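Local coordinates for protein 33 kDa chaperonin (Thermotoga maritima, PDB 1VQ0) that probably acts as a redox-regulated molecular chaperone that keeps thermally unfolding and oxidatively damaged proteins from aggregating irreversibly, and carries a zinc ion, at residues Ile57-Val62 and Val85-Thr90; Phe93-Tyr98 and Ile239-Asp244. All coordinates share one frame; numbering follows the deposited sequence.

Contact 1. Residues Ile57-Val62 and Val85-Thr90; sequences IGAALV and VVAQST
The backbone carbonyl of A59 accepts a hydrogen bond from the hydroxyl of S89, with OG 2.9 Å from O. The donor stands above the carbonyl plane, 53° out of it. A chi1 of 66° sets OG between the backbone N and carbonyl carbon of S89 and brings it against the helix. The same carbonyl also takes a weak, long backbone bond from V62 N, 3.4 Å from A59 O. Around this polar link the packing is made by small groups: A59 CB lies 3.8 Å from S89 CB and 4.1 Å from A87 CB, touching two residues that point from the same face of the strand. V62 reaches S89 OG with CG2 at 4.1 Å. The interface is made largely of alanine and serine, and the axes of the two short segments approach to 7.2 Å and run nearly parallel, at 22°. The contact is buried: helix 46-62 lies against this face of strand 84-90, where its A55 and L56 also touch A87, while I57 and L61 pack on strand 164-173.

Contact 2. Residues Phe93-Tyr98 and Ile239-Asp244; sequences FTVRGY and IKYKCD. With ZN (zinc ion), chain C.
R96 crosses from strand 94-99 to the zinc-binding end of 239-244. Its CB lies 3.4 Å from K242 O and also touches Y241 CZ; CG and CD continue past the same K242 carbonyl, CD reaching C243 CA as well. The chain is extended from CG to NE, and at its tip NH1 makes two weak hydrogen bonds. One goes to C243 SG, 3.3 Å from NH1 and in the guanidinium plane, and the other to D244 OD1, 3.0 Å from NH1, as part of a salt bridge with the two planar groups 88° apart; the other oxygen of D244, OD2, pairs with R71. C243 SG itself binds the zinc ion at 2.3 Å, with C245, C275 and C278 completing the four-cysteine site, so R96 is a second-shell partner of a metal ligand. Upstream, the segments form a short parallel beta ladder, T94 bridging K240 and V95 bridging Y241, with V95 N bonded to K240 O and K242 N to V95 O. The Y241 ring turns one face to V95 O and R96 CA, the latter a CH-pi contact 4.0 Å from the ring centroid. Its OH accepts from G97 N at 3.2 Å and is also hydrogen-bonded to W277 O.

The centres of the two contacts lie 9 Å apart, and both segments of contact 1 precede those of contact 2 along the chain. Strands 84-90 and 94-99 follow each other in sequence and are antiparallel neighbours in the large mixed sheet, joined by Q88 N to R96 O at 2.8 Å and V86 N to Y98 O at 3.0 Å. Contact 1 sets helix 46-62 against this sheet, close to the centre of the chain, whereas contact 2 adds strand 235-241, which arrives some 140 residues later and leads into the zinc site. Q88 OE1 is hydrogen-bonded to R96 NH2, which links strand 84-90 of contact 1 to the arginine that touches zinc ligand C243.

Contact 1. Residues Ile57-Val62 and Val85-Thr90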
ATOM      1  N   ILE A  57      10.413  18.780  -0.098  1.00 30.78           N
ATOM      2  CA  ILE A  57      11.815  18.509  -0.503  1.00 30.88           C
ATOM      3  C   ILE A  57      11.958  17.020  -0.896  1.00 32.26           C
ATOM      4  O   ILE A  57      12.449  16.703  -1.966  1.00 31.77           O
ATOM      5  CB  ILE A  57      12.795  18.904   0.609  1.00 29.32           C
ATOM      6  CG1 ILE A  57      12.755  20.437   0.799  1.00 29.72           C
ATOM      7  CG2 ILE A  57      14.228  18.435   0.311  1.00 30.29           C
ATOM      8  CD1 ILE A  57      13.234  20.913   2.180  1.00 24.93           C
ATOM      9  N   GLY A  58      11.499  16.140  -0.012  1.00 33.43           N
ATOM     10  CA  GLY A  58      11.427  14.691  -0.268  1.00 32.90           C
ATOM     11  C   GLY A  58      10.868  14.370  -1.629  1.00 33.82           C
ATOM     12  O   GLY A  58      11.533  13.747  -2.433  1.00 33.95           O
ATOM     13  N   ALA A  59       9.636  14.794  -1.878  1.00 35.07           N
ATOM     14  CA  ALA A  59       9.004  14.651  -3.189  1.00 34.49           C
ATOM     15  C   ALA A  59       9.868  15.204  -4.391  1.00 34.80           C
ATOM     16  O   ALA A  59       9.997  14.551  -5.441  1.00 36.42           O
ATOM     17  CB  ALA A  59       7.606  15.261  -3.159  1.00 32.76           C
ATOM     18  N   ALA A  60      10.440  16.390  -4.214  1.00 32.03           N
ATOM     19  CA  ALA A  60      11.301  17.000  -5.218  1.00 32.10           C
ATOM     20  C   ALA A  60      12.518  16.176  -5.525  1.00 32.01           C
ATOM     21  O   ALA A  60      12.914  16.077  -6.662  1.00 30.03           O
ATOM     22  CB  ALA A  60      11.748  18.340  -4.786  1.00 30.90           C
ATOM     23  N   LEU A  61      13.120  15.607  -4.488  1.00 31.97           N
ATOM     24  CA  LEU A  61      14.363  14.857  -4.666  1.00 32.10           C
ATOM     25  C   LEU A  61      14.236  13.634  -5.560  1.00 31.61           C
ATOM     26  O   LEU A  61      15.233  13.206  -6.180  1.00 32.56           O
ATOM     27  CB  LEU A  61      14.965  14.478  -3.303  1.00 31.98           C
ATOM     28  CG  LEU A  61      15.638  15.649  -2.566  1.00 29.53           C
ATOM     29  CD1 LEU A  61      15.964  15.241  -1.155  1.00 31.94           C
ATOM     30  CD2 LEU A  61      16.895  16.164  -3.196  1.00 33.65           C
ATOM     31  N   VAL A  62      13.024  13.062  -5.642  1.00 31.80           N
ATOM     32  CA  VAL A  62      12.794  11.835  -6.444  1.00 30.70           C
ATOM     33  C   VAL A  62      12.352  12.203  -7.855  1.00 31.35           C
ATOM     34  O   VAL A  62      12.349  11.340  -8.711  1.00 32.62           O
ATOM     35  CB  VAL A  62      11.788  10.821  -5.821  1.00 31.02           C
ATOM     36  CG1 VAL A  62      12.230  10.389  -4.389  1.00 32.46           C
ATOM     37  CG2 VAL A  62      10.434  11.441  -5.700  1.00 29.05           C
ATOM     38  N   VAL A  85       0.302  14.862   6.420  1.00 34.54           N
ATOM     39  CA  VAL A  85       1.235  15.582   5.581  1.00 34.17           C
ATOM     40  C   VAL A  85       1.315  14.897   4.226  1.00 35.19           C
ATOM     41  O   VAL A  85       1.682  13.711   4.144  1.00 33.75           O
ATOM     42  CB  VAL A  85       2.649  15.588   6.196  1.00 33.99           C
ATOM     43  CG1 VAL A  85       3.543  16.497   5.431  1.00 35.21           C
ATOM     44  CG2 VAL A  85       2.608  16.005   7.620  1.00 37.01           C
ATOM     45  N   VAL A  86       1.007  15.660   3.169  1.00 34.29           N
ATOM     46  CA  VAL A  86       0.898  15.139   1.808  1.00 33.83           C
ATOM     47  C   VAL A  86       1.744  16.000   0.840  1.00 34.00           C
ATOM     48  O   VAL A  86       1.610  17.229   0.780  1.00 33.56           O
ATOM     49  CB  VAL A  86      -0.591  15.137   1.325  1.00 33.67           C
ATOM     50  CG1 VAL A  86      -0.714  14.578  -0.057  1.00 32.93           C
ATOM     51  CG2 VAL A  86      -1.440  14.314   2.214  1.00 33.76           C
ATOM     52  N   ALA A  87       2.666  15.370   0.141  1.00 32.84           N
ATOM     53  CA  ALA A  87       3.447  16.082  -0.842  1.00 31.59           C
ATOM     54  C   ALA A  87       3.510  15.314  -2.111  1.00 32.54           C
ATOM     55  O   ALA A  87       3.892  14.147  -2.090  1.00 34.38           O
ATOM     56  CB  ALA A  87       4.823  16.400  -0.322  1.00 29.72           C
ATOM     57  N   GLN A  88       3.103  15.969  -3.210  1.00 33.43           N
ATOM     58  CA  GLN A  88       3.143  15.369  -4.540  1.00 32.98           C
ATOM     59  C   GLN A  88       4.172  16.059  -5.439  1.00 33.03           C
ATOM     60  O   GLN A  88       4.258  17.261  -5.437  1.00 33.91           O
ATOM     61  CB  GLN A  88       1.800  15.480  -5.151  1.00 31.25           C
ATOM     62  CG  GLN A  88       1.655  14.783  -6.482  1.00 30.98           C
ATOM     63  CD  GLN A  88       0.233  14.775  -6.915  1.00 32.04           C
ATOM     64  OE1 GLN A  88      -0.208  15.678  -7.622  1.00 37.18           O
ATOM     65  NE2 GLN A  88      -0.497  13.750  -6.528  1.00 31.28           N
ATOM     66  N   SER A  89       4.949  15.270  -6.161  1.00 33.18           N
ATOM     67  CA  SER A  89       5.825  15.699  -7.243  1.00 32.24           C
ATOM     68  C   SER A  89       5.493  15.003  -8.582  1.00 33.05           C
ATOM     69  O   SER A  89       4.797  13.991  -8.623  1.00 33.50           O
ATOM     70  CB  SER A  89       7.269  15.410  -6.895  1.00 32.52           C
ATOM     71  OG  SER A  89       7.493  14.020  -6.815  1.00 31.34           O
ATOM     72  N   THR A  90       5.978  15.589  -9.676  1.00 33.43           N
ATOM     73  CA  THR A  90       5.689  15.115 -11.006  1.00 33.32           C
ATOM     74  C   THR A  90       6.936  14.955 -11.864  1.00 33.14           C
ATOM     75  O   THR A  90       8.011  15.488 -11.561  1.00 33.08           O
ATOM     76  CB  THR A  90       4.758  16.084 -11.749  1.00 33.51           C
ATOM     77  OG1 THR A  90       5.469  17.284 -12.023  1.00 30.19           O
ATOM     78  CG2 THR A  90       3.635  16.526 -10.857  1.00 34.33           C
TER

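Contact 2. Residues Phe93-Tyr98 and Ile239-Asp244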
ATOM      1  N   PHE A  93       8.833  18.108 -12.926  1.00 36.35           N
ATOM      2  CA  PHE A  93       9.628  18.774 -11.909  1.00 34.21           C
ATOM      3  C   PHE A  93       8.813  19.816 -11.124  1.00 34.00           C
ATOM      4  O   PHE A  93       9.356  20.826 -10.629  1.00 33.88           O
ATOM      5  CB  PHE A  93      10.883  19.391 -12.544  1.00 33.94           C
ATOM      6  CG  PHE A  93      11.841  18.376 -13.100  1.00 34.14           C
ATOM      7  CD1 PHE A  93      12.676  17.672 -12.255  1.00 33.67           C
ATOM      8  CD2 PHE A  93      11.887  18.107 -14.461  1.00 34.11           C
ATOM      9  CE1 PHE A  93      13.553  16.734 -12.754  1.00 34.72           C
ATOM     10  CE2 PHE A  93      12.783  17.161 -14.996  1.00 35.35           C
ATOM     11  CZ  PHE A  93      13.620  16.476 -14.126  1.00 37.11           C
ATOM     12  N   THR A  94       7.497  19.588 -10.994  1.00 33.64           N
ATOM     13  CA  THR A  94       6.694  20.436 -10.135  1.00 32.26           C
ATOM     14  C   THR A  94       6.279  19.723  -8.846  1.00 33.77           C
ATOM     15  O   THR A  94       6.351  18.508  -8.738  1.00 35.68           O
ATOM     16  CB  THR A  94       5.439  21.012 -10.861  1.00 32.01           C
ATOM     17  OG1 THR A  94       4.456  19.983 -11.052  1.00 32.08           O
ATOM     18  CG2 THR A  94       5.784  21.555 -12.248  1.00 25.18           C
ATOM     19  N   VAL A  95       5.855  20.507  -7.869  1.00 32.18           N
ATOM     20  CA  VAL A  95       5.369  19.971  -6.616  1.00 33.41           C
ATOM     21  C   VAL A  95       4.105  20.707  -6.128  1.00 32.51           C
ATOM     22  O   VAL A  95       3.821  21.816  -6.518  1.00 28.90           O
ATOM     23  CB  VAL A  95       6.402  19.989  -5.462  1.00 33.26           C
ATOM     24  CG1 VAL A  95       7.587  19.162  -5.806  1.00 32.39           C
ATOM     25  CG2 VAL A  95       6.855  21.406  -5.114  1.00 34.75           C
ATOM     26  N   ARG A  96       3.384  20.040  -5.255  1.00 31.62           N
ATOM     27  CA  ARG A  96       2.341  20.671  -4.497  1.00 32.07           C
ATOM     28  C   ARG A  96       2.110  19.810  -3.261  1.00 31.46           C
ATOM     29  O   ARG A  96       2.564  18.687  -3.198  1.00 32.11           O
ATOM     30  CB  ARG A  96       1.066  20.825  -5.325  1.00 33.03           C
ATOM     31  CG  ARG A  96       0.512  19.494  -5.900  1.00 32.05           C
ATOM     32  CD  ARG A  96      -0.818  19.679  -6.619  1.00 32.12           C
ATOM     33  NE  ARG A  96      -1.364  18.420  -7.051  1.00 26.63           N
ATOM     34  CZ  ARG A  96      -2.509  18.238  -7.672  1.00 33.01           C
ATOM     35  NH1 ARG A  96      -3.330  19.266  -7.903  1.00 31.64           N
ATOM     36  NH2 ARG A  96      -2.867  16.993  -8.017  1.00 27.78           N
ATOM     37  N   GLY A  97       1.388  20.346  -2.307  1.00 29.02           N
ATOM     38  CA  GLY A  97       1.321  19.750  -0.980  1.00 30.32           C
ATOM     39  C   GLY A  97       0.437  20.491   0.000  1.00 30.03           C
ATOM     40  O   GLY A  97       0.011  21.605  -0.274  1.00 32.06           O
ATOM     41  N   TYR A  98       0.138  19.854   1.124  1.00 31.15           N
ATOM     42  CA  TYR A  98      -0.749  20.406   2.158  1.00 31.35           C
ATOM     43  C   TYR A  98      -0.610  19.584   3.460  1.00 32.34           C
ATOM     44  O   TYR A  98      -0.087  18.452   3.451  1.00 32.28           O
ATOM     45  CB  TYR A  98      -2.199  20.430   1.688  1.00 31.54           C
ATOM     46  CG  TYR A  98      -2.870  19.053   1.470  1.00 32.50           C
ATOM     47  CD1 TYR A  98      -2.825  18.423   0.247  1.00 31.05           C
ATOM     48  CD2 TYR A  98      -3.605  18.428   2.500  1.00 35.82           C
ATOM     49  CE1 TYR A  98      -3.438  17.157   0.043  1.00 33.50           C
ATOM     50  CE2 TYR A  98      -4.224  17.166   2.315  1.00 34.89           C
ATOM     51  CZ  TYR A  98      -4.115  16.537   1.073  1.00 33.62           C
ATOM     52  OH  TYR A  98      -4.749  15.327   0.829  1.00 35.85           O
ATOM     53  N   ILE A 239      12.526  23.408 -10.080  1.00 34.66           N
ATOM     54  CA  ILE A 239      11.372  22.865  -9.291  1.00 35.07           C
ATOM     55  C   ILE A 239      10.391  24.004  -9.115  1.00 35.07           C
ATOM     56  O   ILE A 239      10.823  25.110  -8.739  1.00 36.58           O
ATOM     57  CB  ILE A 239      11.833  22.317  -7.907  1.00 34.34           C
ATOM     58  CG1 ILE A 239      12.895  21.226  -8.097  1.00 32.98           C
ATOM     59  CG2 ILE A 239      10.657  21.794  -7.069  1.00 34.28           C
ATOM     60  CD1 ILE A 239      12.392  19.947  -8.748  1.00 31.57           C
ATOM     61  N   LYS A 240       9.117  23.784  -9.442  1.00 34.10           N
ATOM     62  CA  LYS A 240       8.115  24.849  -9.279  1.00 33.96           C
ATOM     63  C   LYS A 240       6.934  24.330  -8.520  1.00 33.12           C
ATOM     64  O   LYS A 240       6.540  23.181  -8.718  1.00 31.68           O
ATOM     65  CB  LYS A 240       7.566  25.385 -10.631  1.00 35.93           C
ATOM     66  CG  LYS A 240       8.533  25.555 -11.822  1.00 40.70           C
ATOM     67  CD  LYS A 240       8.938  26.967 -12.112  1.00 49.71           C
ATOM     68  CE  LYS A 240       8.192  27.610 -13.299  1.00 57.83           C
ATOM     69  NZ  LYS A 240       8.919  27.622 -14.644  1.00 58.94           N
ATOM     70  N   TYR A 241       6.365  25.178  -7.643  1.00 30.86           N
ATOM     71  CA  TYR A 241       5.087  24.871  -7.048  1.00 30.30           C
ATOM     72  C   TYR A 241       4.056  24.946  -8.179  1.00 31.95           C
ATOM     73  O   TYR A 241       3.980  25.949  -8.893  1.00 32.80           O
ATOM     74  CB  TYR A 241       4.733  25.835  -5.890  1.00 30.41           C
ATOM     75  CG  TYR A 241       3.739  25.266  -4.926  1.00 30.13           C
ATOM     76  CD1 TYR A 241       2.395  25.338  -5.183  1.00 29.92           C
ATOM     77  CD2 TYR A 241       4.162  24.566  -3.815  1.00 29.66           C
ATOM     78  CE1 TYR A 241       1.481  24.769  -4.324  1.00 27.99           C
ATOM     79  CE2 TYR A 241       3.274  23.977  -2.954  1.00 28.65           C
ATOM     80  CZ  TYR A 241       1.927  24.092  -3.207  1.00 27.82           C
ATOM     81  OH  TYR A 241       1.021  23.516  -2.345  1.00 29.99           O
ATOM     82  N   LYS A 242       3.252  23.901  -8.346  1.00 32.25           N
ATOM     83  CA  LYS A 242       2.195  23.960  -9.337  1.00 32.44           C
ATOM     84  C   LYS A 242       1.025  23.050  -9.004  1.00 31.73           C
ATOM     85  O   LYS A 242       1.213  21.940  -8.576  1.00 32.31           O
ATOM     86  CB  LYS A 242       2.741  23.625 -10.727  1.00 33.21           C
ATOM     87  CG  LYS A 242       1.962  24.329 -11.832  1.00 39.60           C
ATOM     88  CD  LYS A 242       2.325  23.795 -13.210  1.00 48.71           C
ATOM     89  CE  LYS A 242       1.200  24.078 -14.212  1.00 52.94           C
ATOM     90  NZ  LYS A 242       1.772  24.377 -15.536  1.00 53.71           N
ATOM     91  N   CYS A 243      -0.183  23.565  -9.243  1.00 30.38           N
ATOM     92  CA  CYS A 243      -1.436  22.857  -9.112  1.00 30.43           C
ATOM     93  C   CYS A 243      -2.186  22.886 -10.479  1.00 31.29           C
ATOM     94  O   CYS A 243      -1.884  23.687 -11.305  1.00 31.01           O
ATOM     95  CB  CYS A 243      -2.284  23.519  -8.044  1.00 29.50           C
ATOM     96  SG  CYS A 243      -3.647  22.511  -7.500  1.00 29.67           S
ATOM     97  N   ASP A 244      -3.117  21.955 -10.690  1.00 32.71           N
ATOM     98  CA  ASP A 244      -3.881  21.821 -11.907  1.00 34.99           C
ATOM     99  C   ASP A 244      -5.348  22.189 -11.643  1.00 35.97           C
ATOM    100  O   ASP A 244      -6.195  21.985 -12.489  1.00 37.50           O
ATOM    101  CB  ASP A 244      -3.795  20.379 -12.498  1.00 34.36           C
ATOM    102  CG  ASP A 244      -4.484  19.332 -11.611  1.00 38.20           C
ATOM    103  OD1 ASP A 244      -4.832  19.666 -10.489  1.00 38.83           O
ATOM    104  OD2 ASP A 244      -4.726  18.157 -11.936  1.00 45.23           O
TER
HETATM  105 ZN    ZN C 300      -5.131  24.062  -6.603  1.00 40.42          ZN
HETATM  106  O   HOH W   1       2.883  19.600  -8.799  1.00 25.03           O